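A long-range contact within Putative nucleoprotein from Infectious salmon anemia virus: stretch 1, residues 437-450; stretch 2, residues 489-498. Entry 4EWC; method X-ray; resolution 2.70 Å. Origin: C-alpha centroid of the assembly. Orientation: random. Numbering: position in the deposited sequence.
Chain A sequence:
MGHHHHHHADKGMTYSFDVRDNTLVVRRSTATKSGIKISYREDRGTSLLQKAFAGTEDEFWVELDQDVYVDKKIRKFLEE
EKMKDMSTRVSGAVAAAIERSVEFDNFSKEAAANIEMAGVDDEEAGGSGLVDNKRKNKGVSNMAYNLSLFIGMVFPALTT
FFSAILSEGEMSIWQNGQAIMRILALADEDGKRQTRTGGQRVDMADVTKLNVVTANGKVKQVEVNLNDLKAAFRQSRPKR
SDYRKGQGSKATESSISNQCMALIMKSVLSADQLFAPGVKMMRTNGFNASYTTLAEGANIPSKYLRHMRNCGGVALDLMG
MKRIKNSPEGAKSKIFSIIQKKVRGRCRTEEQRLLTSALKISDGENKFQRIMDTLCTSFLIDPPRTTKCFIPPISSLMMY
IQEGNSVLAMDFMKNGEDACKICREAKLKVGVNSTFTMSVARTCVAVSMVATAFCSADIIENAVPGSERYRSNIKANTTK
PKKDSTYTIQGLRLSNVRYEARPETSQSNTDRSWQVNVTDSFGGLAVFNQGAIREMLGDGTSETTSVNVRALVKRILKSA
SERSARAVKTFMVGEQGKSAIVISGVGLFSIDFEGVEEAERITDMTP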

# COMPACT_ATOMS: atom_id res chain seq x y z
N THR A 437 13.34 -15.32 -7.51
CA THR A 437 12.38 -15.24 -8.62
C THR A 437 12.46 -13.91 -9.35
O THR A 437 13.22 -13.02 -8.96
CB THR A 437 10.93 -15.42 -8.14
OG1 THR A 437 10.50 -14.25 -7.44
CG2 THR A 437 10.81 -16.62 -7.22
N MSE A 438 11.66 -13.77 -10.39
CA MSE A 438 11.67 -12.56 -11.19
C MSE A 438 11.22 -11.38 -10.35
O MSE A 438 11.79 -10.29 -10.44
CB MSE A 438 10.81 -12.72 -12.44
CG MSE A 438 10.67 -11.44 -13.25
SE MSE A 438 12.37 -10.83 -14.06
CE MSE A 438 12.65 -12.23 -15.36
N SER A 439 10.21 -11.59 -9.52
CA SER A 439 9.69 -10.52 -8.69
C SER A 439 10.69 -10.14 -7.60
O SER A 439 10.73 -8.99 -7.16
CB SER A 439 8.36 -10.91 -8.08
OG SER A 439 8.57 -11.90 -7.12
N VAL A 440 11.50 -11.09 -7.16
CA VAL A 440 12.61 -10.79 -6.26
C VAL A 440 13.65 -9.91 -6.97
O VAL A 440 14.07 -8.88 -6.44
CB VAL A 440 13.32 -12.07 -5.78
CG1 VAL A 440 14.57 -11.72 -4.96
CG2 VAL A 440 12.38 -12.91 -4.94
N ALA A 441 14.04 -10.32 -8.17
CA ALA A 441 15.03 -9.58 -8.95
C ALA A 441 14.54 -8.16 -9.21
O ALA A 441 15.31 -7.21 -9.08
CB ALA A 441 15.35 -10.30 -10.26
N ARG A 442 13.26 -8.02 -9.57
CA ARG A 442 12.68 -6.69 -9.79
C ARG A 442 12.74 -5.80 -8.53
O ARG A 442 12.99 -4.59 -8.62
CB ARG A 442 11.26 -6.81 -10.33
CG ARG A 442 11.24 -7.47 -11.70
CD ARG A 442 9.84 -7.67 -12.25
NE ARG A 442 9.31 -6.44 -12.79
CZ ARG A 442 9.60 -5.97 -14.00
NH1 ARG A 442 10.42 -6.64 -14.80
NH2 ARG A 442 9.07 -4.82 -14.40
N THR A 443 12.55 -6.41 -7.37
CA THR A 443 12.69 -5.70 -6.10
C THR A 443 14.14 -5.25 -5.87
O THR A 443 14.38 -4.19 -5.31
CB THR A 443 12.17 -6.55 -4.90
OG1 THR A 443 10.79 -6.89 -5.08
CG2 THR A 443 12.29 -5.79 -3.60
N CYS A 444 15.10 -6.06 -6.30
CA CYS A 444 16.51 -5.76 -6.11
C CYS A 444 16.97 -4.60 -6.99
O CYS A 444 17.87 -3.83 -6.63
CB CYS A 444 17.34 -7.00 -6.41
SG CYS A 444 17.27 -8.16 -5.08
N VAL A 445 16.35 -4.51 -8.16
CA VAL A 445 16.57 -3.46 -9.10
C VAL A 445 15.97 -2.16 -8.54
O VAL A 445 16.64 -1.13 -8.53
CB VAL A 445 15.93 -3.83 -10.46
CG1 VAL A 445 15.73 -2.59 -11.37
CG2 VAL A 445 16.77 -4.88 -11.16
N ALA A 446 14.72 -2.24 -8.10
CA ALA A 446 14.01 -1.10 -7.56
C ALA A 446 14.81 -0.49 -6.43
O ALA A 446 15.07 0.72 -6.42
CB ALA A 446 12.65 -1.53 -7.04
N VAL A 447 15.21 -1.33 -5.49
CA VAL A 447 15.97 -0.89 -4.34
C VAL A 447 17.29 -0.17 -4.74
O VAL A 447 17.60 0.87 -4.20
CB VAL A 447 16.16 -2.04 -3.32
CG1 VAL A 447 17.41 -1.86 -2.46
CG2 VAL A 447 14.92 -2.17 -2.46
N SER A 448 18.03 -0.69 -5.71
CA SER A 448 19.22 0.02 -6.16
C SER A 448 18.92 1.34 -6.90
O SER A 448 19.64 2.36 -6.73
CB SER A 448 20.11 -0.89 -6.99
OG SER A 448 20.71 -1.88 -6.14
N MSE A 449 17.84 1.35 -7.68
CA MSE A 449 17.45 2.59 -8.34
C MSE A 449 17.21 3.75 -7.38
O MSE A 449 17.59 4.89 -7.67
CB MSE A 449 16.26 2.38 -9.28
CG MSE A 449 16.66 1.63 -10.54
SE MSE A 449 15.14 1.52 -11.77
CE MSE A 449 15.53 3.25 -12.59
N VAL A 450 16.60 3.47 -6.23
CA VAL A 450 16.38 4.50 -5.24
C VAL A 450 17.47 4.46 -4.18
O VAL A 450 17.46 5.25 -3.23
CB VAL A 450 14.99 4.38 -4.61
CG1 VAL A 450 13.93 4.53 -5.70
CG2 VAL A 450 14.86 3.04 -3.83
N ILE A 489 17.84 -18.26 -17.25
CA ILE A 489 18.15 -16.92 -17.67
C ILE A 489 17.12 -16.37 -18.63
O ILE A 489 17.04 -16.79 -19.77
CB ILE A 489 19.55 -16.87 -18.26
CG1 ILE A 489 20.56 -17.11 -17.13
CG2 ILE A 489 19.79 -15.51 -18.95
CD1 ILE A 489 21.95 -17.39 -17.61
N GLN A 490 16.32 -15.44 -18.14
CA GLN A 490 15.32 -14.80 -18.97
C GLN A 490 15.40 -13.29 -18.89
O GLN A 490 16.22 -12.74 -18.17
CB GLN A 490 13.92 -15.28 -18.63
CG GLN A 490 13.65 -15.43 -17.15
CD GLN A 490 12.37 -16.18 -16.90
OE1 GLN A 490 11.85 -16.20 -15.78
NE2 GLN A 490 11.85 -16.80 -17.95
N GLY A 491 14.57 -12.64 -19.69
CA GLY A 491 14.65 -11.21 -19.88
C GLY A 491 14.09 -10.41 -18.73
O GLY A 491 13.02 -10.73 -18.20
N LEU A 492 14.81 -9.37 -18.35
CA LEU A 492 14.36 -8.46 -17.31
C LEU A 492 13.90 -7.16 -17.96
O LEU A 492 14.62 -6.17 -17.96
CB LEU A 492 15.48 -8.18 -16.32
CG LEU A 492 15.15 -7.46 -15.01
CD1 LEU A 492 13.65 -7.32 -14.79
CD2 LEU A 492 15.81 -8.16 -13.83
N ARG A 493 12.70 -7.19 -18.53
CA ARG A 493 12.14 -6.02 -19.21
C ARG A 493 11.85 -4.92 -18.21
O ARG A 493 11.30 -5.17 -17.14
CB ARG A 493 10.88 -6.40 -19.98
N LEU A 494 12.21 -3.69 -18.57
CA LEU A 494 12.06 -2.57 -17.66
C LEU A 494 11.45 -1.36 -18.34
O LEU A 494 11.77 -0.22 -18.01
CB LEU A 494 13.41 -2.17 -17.07
CG LEU A 494 14.13 -3.09 -16.09
CD1 LEU A 494 15.48 -2.50 -15.68
CD2 LEU A 494 13.26 -3.34 -14.86
N SER A 495 10.59 -1.60 -19.31
CA SER A 495 9.70 -0.53 -19.75
C SER A 495 8.68 -0.40 -18.62
O SER A 495 8.66 -1.22 -17.70
CB SER A 495 9.03 -0.88 -21.08
OG SER A 495 8.66 -2.24 -21.16
N ASN A 496 7.86 0.63 -18.66
CA ASN A 496 6.92 0.89 -17.57
C ASN A 496 7.58 1.19 -16.22
O ASN A 496 6.89 1.47 -15.23
CB ASN A 496 5.90 -0.25 -17.43
CG ASN A 496 5.35 -0.69 -18.77
OD1 ASN A 496 5.42 0.06 -19.76
ND2 ASN A 496 4.81 -1.90 -18.83
N VAL A 497 8.91 1.16 -16.18
CA VAL A 497 9.67 1.64 -15.02
C VAL A 497 9.30 3.12 -14.76
O VAL A 497 8.80 3.80 -15.64
CB VAL A 497 11.18 1.49 -15.27
CG1 VAL A 497 11.69 2.63 -16.13
CG2 VAL A 497 11.96 1.42 -13.98
N ARG A 498 9.53 3.61 -13.55
CA ARG A 498 9.14 4.97 -13.16
C ARG A 498 10.03 5.59 -12.09
O ARG A 498 10.65 4.89 -11.31
CB ARG A 498 7.70 5.00 -12.65
CG ARG A 498 6.66 5.18 -13.72
CD ARG A 498 5.31 5.28 -13.08
NE ARG A 498 4.41 6.12 -13.84
CZ ARG A 498 3.15 6.37 -13.50
NH1 ARG A 498 2.64 5.80 -12.40
NH2 ARG A 498 2.41 7.17 -14.27

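Thr437 stands at the N-cap, right before the helix that runs from Met438 to Met449. It makes no contact with stretch 2, but its hydroxyl is the kind often found at this position; here OG1 of Thr437 and OG of Ser439 are hydrogen-bonded (3.1 Å). The backbone O of Thr437, as any residue's could, accepts from N of Ala441 (2.9 Å).

Met438, a selenomethionine, opens the contact. Its CB points toward stretch 2, and its long, flexible side chain folds through chi2 and chi3 both near p. SE of Met438 lies 3.8 Å from CD1 of Leu492, while CE of Met438 rests 3.2 Å from the carbonyl O of Gly491 and 3.8 Å from CG of Gln490. One unbranched chain thus touches three successive residues.

One turn on, Ala441 faces the same way. The small CB of Ala441 sits 4.2 Å from CD2 of Leu492, filling its place with a single methyl.

Arg442 supplies the one hydrogen bond between the stretches. Its CB points sideways, so reach matters: the side chain runs out through chi2 at t, then turns at chi3 (p), and NH1 of Arg442 donates to the backbone O of Arg493 at 2.9 Å, with a nearly straight N-H...O angle of 162°. That oxygen lies at the guanidinium edge, near its plane, where the N-H bonds point. NH1 of Arg442 also passes 3.3 Å from CD1 of Leu492; NE and NH2 are hydrogen-bonded elsewhere in the structure.

Val445, buried, bridges two leucines with its branched side chain: CG2 of Val445 is 4.3 Å from CD2 of Leu492, and CG1 of Val445 is 4.3 Å from CD1 of Leu494. Leu492 therefore packs against residues from successive turns of the helix.

Met449, also a selenomethionine, ends the series. With chi2 at t, SE of Met449 lies 3.9 Å from CG2 of Val497, an apolar pairing suited to a buried position. The spacing of Met438, Ala441, Val445 and Met449 follows the helical repeat, aligning these side chains along one flank.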